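Local coordinates for isochorismatase family protein family (Burkholderia thailandensis, PDB 3TXY), which is of unconfirmed function but belongs to the isochorismatase-like cysteine hydrolase family and is probably a hydrolase, at residues V14-I19 with D128-G133; V156-V161 with V183-D188. All blocks are in the same frame, centred on the assembly; numbering follows the deposited sequence.

Contact 1. Residues V14-I19 with D128-G133; sequences VALVAI and DIVLTG
Strands 14-19 and 128-133 run parallel, their short axes 22° apart and 4.4 Å at closest approach, and pair in order from Val14 beside Asp128 to Ile19 beside Gly133. Five backbone hydrogen bonds pass between them in the parallel pattern, Ala15, Val17 and Ile19 giving their N-H groups to Asp128, Val130 and Thr132, while Val130 and Thr132 donate back. The bond from Val130 N to Ala15 O, 2.8 Å, is nearly straight and lies close to the C=O axis. At the C-terminal end Ile19 N approaches Thr132 O from above the carbonyl plane, a more bent bond. These are the two central strands of the six-stranded parallel sheet of the isochorismatase-like alpha/beta fold, with helix 35-51 over the face of Leu16 and Val130 and helix 136-149 over the face of Val17 and Leu131. On the first face Leu16, its CG anti to the backbone N (chi1 -172°), carries CD1 toward strand 128-133, where it crosses Val130 obliquely, 3.7 Å from Val130 CG1. Val14 CG2 meets the other branch, Val130 CG2, at 3.8 Å. Farther along, Thr132 OG1 sits 3.4 Å from Ala18 CB; this hydroxyl is hydrogen-bonded to the hydroxyl of Thr42 in helix 35-51. On the other face, Val17 and Leu131 lie side by side and point the same way, Val17 CG1 3.7 Å from Leu131 CD1. The same methyl, Leu131 CD1, receives Ile19 CG1 at 4.2 Å and so bridges Val17 and Ile19 on that face. Gly133, without a side chain, lets its CA come within 3.3 Å of Ile19 O, a CA-H...O contact. Asp128, at the opposite end, directs its carboxylate to Asn11 N and the Asn153 side chain.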
loop_
_atom_site.group_PDB
_atom_site.type_symbol
_atom_site.label_atom_id
_atom_site.label_comp_id
_atom_site.label_asym_id
_atom_site.label_seq_id
_atom_site.Cartn_x
_atom_site.Cartn_y
_atom_site.Cartn_z
ATOM N N VAL A 14 9.708 -3.075 -20.219
ATOM C CA VAL A 14 8.743 -2.214 -19.554
ATOM C C VAL A 14 7.315 -2.475 -20.047
ATOM O O VAL A 14 7.095 -2.699 -21.223
ATOM C CB VAL A 14 9.099 -0.709 -19.735
ATOM C CG1 VAL A 14 8.990 -0.287 -21.195
ATOM C CG2 VAL A 14 8.227 0.169 -18.837
ATOM N N ALA A 15 6.371 -2.437 -19.112
ATOM C CA ALA A 15 4.943 -2.547 -19.367
ATOM C C ALA A 15 4.176 -1.311 -18.895
ATOM O O ALA A 15 4.568 -0.641 -17.925
ATOM C CB ALA A 15 4.388 -3.796 -18.683
ATOM N N LEU A 16 3.086 -1.019 -19.606
ATOM C CA LEU A 16 2.110 0.006 -19.225
ATOM C C LEU A 16 0.997 -0.691 -18.445
ATOM O O LEU A 16 0.438 -1.672 -18.916
ATOM C CB LEU A 16 1.509 0.693 -20.463
ATOM C CG LEU A 16 0.603 1.914 -20.220
ATOM C CD1 LEU A 16 1.362 3.109 -19.651
ATOM C CD2 LEU A 16 -0.087 2.329 -21.521
ATOM N N VAL A 17 0.698 -0.197 -17.243
ATOM C CA VAL A 17 -0.352 -0.761 -16.395
ATOM C C VAL A 17 -1.314 0.367 -16.025
ATOM O O VAL A 17 -0.907 1.344 -15.403
ATOM C CB VAL A 17 0.232 -1.387 -15.114
ATOM C CG1 VAL A 17 -0.887 -1.925 -14.207
ATOM C CG2 VAL A 17 1.212 -2.494 -15.490
ATOM N N ALA A 18 -2.571 0.237 -16.437
ATOM C CA ALA A 18 -3.564 1.302 -16.312
ATOM C C ALA A 18 -4.672 0.852 -15.377
ATOM O O ALA A 18 -5.302 -0.188 -15.620
ATOM C CB ALA A 18 -4.152 1.611 -17.692
ATOM N N ILE A 19 -4.922 1.624 -14.316
ATOM C CA ILE A 19 -5.826 1.187 -13.240
ATOM C C ILE A 19 -7.220 1.794 -13.339
ATOM O O ILE A 19 -7.369 3.009 -13.294
ATOM C CB ILE A 19 -5.261 1.553 -11.849
ATOM C CG1 ILE A 19 -3.832 1.024 -11.635
ATOM C CG2 ILE A 19 -6.188 1.023 -10.767
ATOM C CD1 ILE A 19 -3.680 -0.475 -11.840
ATOM N N ASP A 128 10.015 -3.244 -15.314
ATOM C CA ASP A 128 9.646 -1.862 -15.091
ATOM C C ASP A 128 8.148 -1.725 -15.409
ATOM O O ASP A 128 7.671 -2.270 -16.411
ATOM C CB ASP A 128 10.414 -0.923 -16.042
ATOM C CG ASP A 128 11.926 -0.834 -15.750
ATOM O OD1 ASP A 128 12.542 -1.832 -15.298
ATOM O OD2 ASP A 128 12.507 0.248 -16.024
ATOM N N ILE A 129 7.410 -1.013 -14.567
ATOM C CA ILE A 129 6.014 -0.688 -14.881
ATOM C C ILE A 129 5.787 0.818 -14.908
ATOM O O ILE A 129 6.307 1.563 -14.070
ATOM C CB ILE A 129 4.957 -1.416 -14.000
ATOM C CG1 ILE A 129 4.959 -0.952 -12.542
ATOM C CG2 ILE A 129 5.137 -2.930 -14.068
ATOM C CD1 ILE A 129 3.799 -1.549 -11.739
ATOM N N VAL A 130 5.029 1.247 -15.912
ATOM C CA VAL A 130 4.563 2.611 -16.032
ATOM C C VAL A 130 3.084 2.592 -15.675
ATOM O O VAL A 130 2.281 1.917 -16.316
ATOM C CB VAL A 130 4.835 3.180 -17.437
ATOM C CG1 VAL A 130 4.116 4.522 -17.629
ATOM C CG2 VAL A 130 6.349 3.300 -17.636
ATOM N N LEU A 131 2.747 3.348 -14.629
ATOM C CA LEU A 131 1.438 3.311 -14.007
ATOM C C LEU A 131 0.602 4.554 -14.306
ATOM O O LEU A 131 1.056 5.689 -14.160
ATOM C CB LEU A 131 1.646 3.154 -12.505
ATOM C CG LEU A 131 0.797 2.295 -11.600
ATOM C CD1 LEU A 131 0.294 0.973 -12.177
ATOM C CD2 LEU A 131 1.632 2.040 -10.330
ATOM N N THR A 132 -0.622 4.310 -14.772
ATOM C CA THR A 132 -1.634 5.342 -14.911
ATOM C C THR A 132 -2.916 4.882 -14.230
ATOM O O THR A 132 -3.067 3.707 -13.882
ATOM C CB THR A 132 -1.943 5.661 -16.393
ATOM O OG1 THR A 132 -2.849 4.689 -16.942
ATOM C CG2 THR A 132 -0.686 5.694 -17.213
ATOM N N GLY A 133 -3.845 5.810 -14.065
ATOM C CA GLY A 133 -5.220 5.490 -13.674
ATOM C C GLY A 133 -5.796 6.271 -12.498
ATOM O O GLY A 133 -5.310 7.345 -12.145
#

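Contact 2. Residues V156-V161 with V183-D188; sequences VVSDAV and VATAAD
A carboxylate at a chain corner reaches the first turn of a helix: Asp159 OD1 accepts from Ala186 N at 2.9 Å, nearly straight and on its syn lone pair. The type I turn from Val157 to Ala160 brings Asp159 to this place, and its CG lies between the backbone N and the carbonyl carbon (chi1 55°), so that the carboxylate crosses obliquely beside Thr185. Asp159 OD2 accepts a hydrogen bond from a water whose O is 2.7 Å away, and this water accepts in turn from Ala187 N. Thr185 is the N-cap of helix 186-194 and forms a capping box with Asp188: Asp188 N donates to Thr185 OG1, and Thr185 N to Asp188 OD2 at 3.0 Å, which it meets from above the carboxylate plane. Before the corner the segments are parallel strands at one edge of this chain's sheet, closing the beta-alpha-beta unit whose crossover is helix 166-180. Ala184 N donates to Val156 O at 3.1 Å, and Ser158 N to Ala184 O at 2.9 Å from above the carbonyl plane. Val157, with CG1 anti to the backbone N, lays that methyl 3.9 Å from Ala186 CB; Lys41 and Leu45 of helix 35-51 also touch Ala186. Val183 N is hydrogen-bonded to Asp76 OD2 of the second subunit. With N-H groups of Ala186, Ala187 and Asp188 each engaged by a side chain or water, the helix start is well satisfied, and its dipole would be expected to stabilise the ionised form of Asp159.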
loop_
_atom_site.group_PDB
_atom_site.type_symbol
_atom_site.label_atom_id
_atom_site.label_comp_id
_atom_site.label_asym_id
_atom_site.label_seq_id
_atom_site.Cartn_x
_atom_site.Cartn_y
_atom_site.Cartn_z
ATOM N N VAL A 156 5.262 6.443 -12.073
ATOM C CA VAL A 156 3.889 6.949 -12.044
ATOM C C VAL A 156 3.753 8.203 -12.925
ATOM O O VAL A 156 4.565 9.120 -12.851
ATOM C CB VAL A 156 3.423 7.247 -10.619
ATOM C CG1 VAL A 156 1.954 7.623 -10.612
ATOM C CG2 VAL A 156 3.645 6.023 -9.753
ATOM N N VAL A 157 2.716 8.212 -13.759
ATOM C CA VAL A 157 2.528 9.253 -14.761
ATOM C C VAL A 157 1.622 10.344 -14.200
ATOM O O VAL A 157 0.397 10.179 -14.116
ATOM C CB VAL A 157 1.931 8.694 -16.081
ATOM C CG1 VAL A 157 1.770 9.808 -17.108
ATOM C CG2 VAL A 157 2.811 7.565 -16.631
ATOM N N SER A 158 2.237 11.479 -13.864
ATOM C CA SER A 158 1.570 12.527 -13.118
ATOM C C SER A 158 0.332 13.091 -13.810
ATOM O O SER A 158 -0.684 13.391 -13.150
ATOM C CB SER A 158 2.553 13.664 -12.786
ATOM O OG SER A 158 3.121 14.202 -13.945
ATOM N N ASP A 159 0.394 13.211 -15.133
ATOM C CA ASP A 159 -0.754 13.715 -15.887
ATOM C C ASP A 159 -1.659 12.608 -16.416
ATOM O O ASP A 159 -2.508 12.850 -17.283
ATOM C CB ASP A 159 -0.318 14.702 -16.985
ATOM C CG ASP A 159 0.705 14.139 -17.940
ATOM O OD1 ASP A 159 1.324 13.095 -17.666
ATOM O OD2 ASP A 159 0.898 14.783 -19.007
ATOM N N ALA A 160 -1.495 11.391 -15.880
ATOM C CA ALA A 160 -2.436 10.309 -16.149
ATOM C C ALA A 160 -2.823 9.548 -14.889
ATOM O O ALA A 160 -3.216 8.385 -14.978
ATOM C CB ALA A 160 -1.879 9.363 -17.214
ATOM N N VAL A 161 -2.707 10.201 -13.734
ATOM C CA VAL A 161 -3.314 9.754 -12.487
ATOM C C VAL A 161 -4.078 10.936 -11.877
ATOM O O VAL A 161 -3.565 12.068 -11.851
ATOM C CB VAL A 161 -2.293 9.166 -11.471
ATOM C CG1 VAL A 161 -1.604 7.933 -12.065
ATOM C CG2 VAL A 161 -1.250 10.196 -11.007
ATOM N N VAL A 183 8.450 9.703 -10.673
ATOM C CA VAL A 183 7.277 10.456 -11.107
ATOM C C VAL A 183 7.657 11.238 -12.356
ATOM O O VAL A 183 8.685 11.919 -12.382
ATOM C CB VAL A 183 6.762 11.379 -9.991
ATOM C CG1 VAL A 183 5.506 12.121 -10.408
ATOM C CG2 VAL A 183 6.465 10.571 -8.723
ATOM N N ALA A 184 6.865 11.099 -13.410
ATOM C CA ALA A 184 7.167 11.758 -14.682
ATOM C C ALA A 184 5.875 12.031 -15.433
ATOM O O ALA A 184 4.838 11.463 -15.104
ATOM C CB ALA A 184 8.085 10.871 -15.507
ATOM N N THR A 185 5.934 12.917 -16.423
ATOM C CA THR A 185 4.792 13.163 -17.290
ATOM C C THR A 185 4.752 12.103 -18.406
ATOM O O THR A 185 5.759 11.461 -18.713
ATOM C CB THR A 185 4.873 14.564 -17.932
ATOM O OG1 THR A 185 6.000 14.613 -18.815
ATOM C CG2 THR A 185 4.982 15.677 -16.863
ATOM N N ALA A 186 3.583 11.930 -19.010
ATOM C CA ALA A 186 3.421 11.080 -20.181
ATOM C C ALA A 186 4.447 11.376 -21.280
ATOM O O ALA A 186 4.997 10.452 -21.876
ATOM C CB ALA A 186 2.007 11.242 -20.745
ATOM N N ALA A 187 4.677 12.658 -21.559
ATOM C CA ALA A 187 5.663 13.072 -22.566
ATOM C C ALA A 187 7.082 12.642 -22.182
ATOM O O ALA A 187 7.849 12.208 -23.051
ATOM C CB ALA A 187 5.609 14.594 -22.776
ATOM N N ASP A 188 7.434 12.814 -20.904
ATOM C CA ASP A 188 8.708 12.352 -20.340
ATOM C C ASP A 188 8.845 10.827 -20.544
ATOM O O ASP A 188 9.917 10.324 -20.866
ATOM C CB ASP A 188 8.773 12.522 -18.797
ATOM C CG ASP A 188 8.926 13.967 -18.292
ATOM O OD1 ASP A 188 9.345 14.879 -19.045
ATOM O OD2 ASP A 188 8.651 14.146 -17.042
HETATM O O HOH W 1 2.808 14.817 -20.920
#

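How the contacts relate
The two contacts are neighbouring seams of one parallel sheet, their centres about 10 Å apart: strand 128-134 of contact 1 lies next to strand 153-162 of contact 2. Probable backbone hydrogen bonds join them, Val157 N to Leu131 O at 3.0 Å and Gly133 N to Ala160 O at 2.8 Å, the second made by Ala160 as the last residue of the turn. One residue before Leu131, Val130 CG1 packs 3.5 Å from Val157 CG2. Helix 35-51 touches side chains of both contacts on this face. Contact 1 lies deep in the chain, whereas contact 2 is farther out, at the edge strand 182-184.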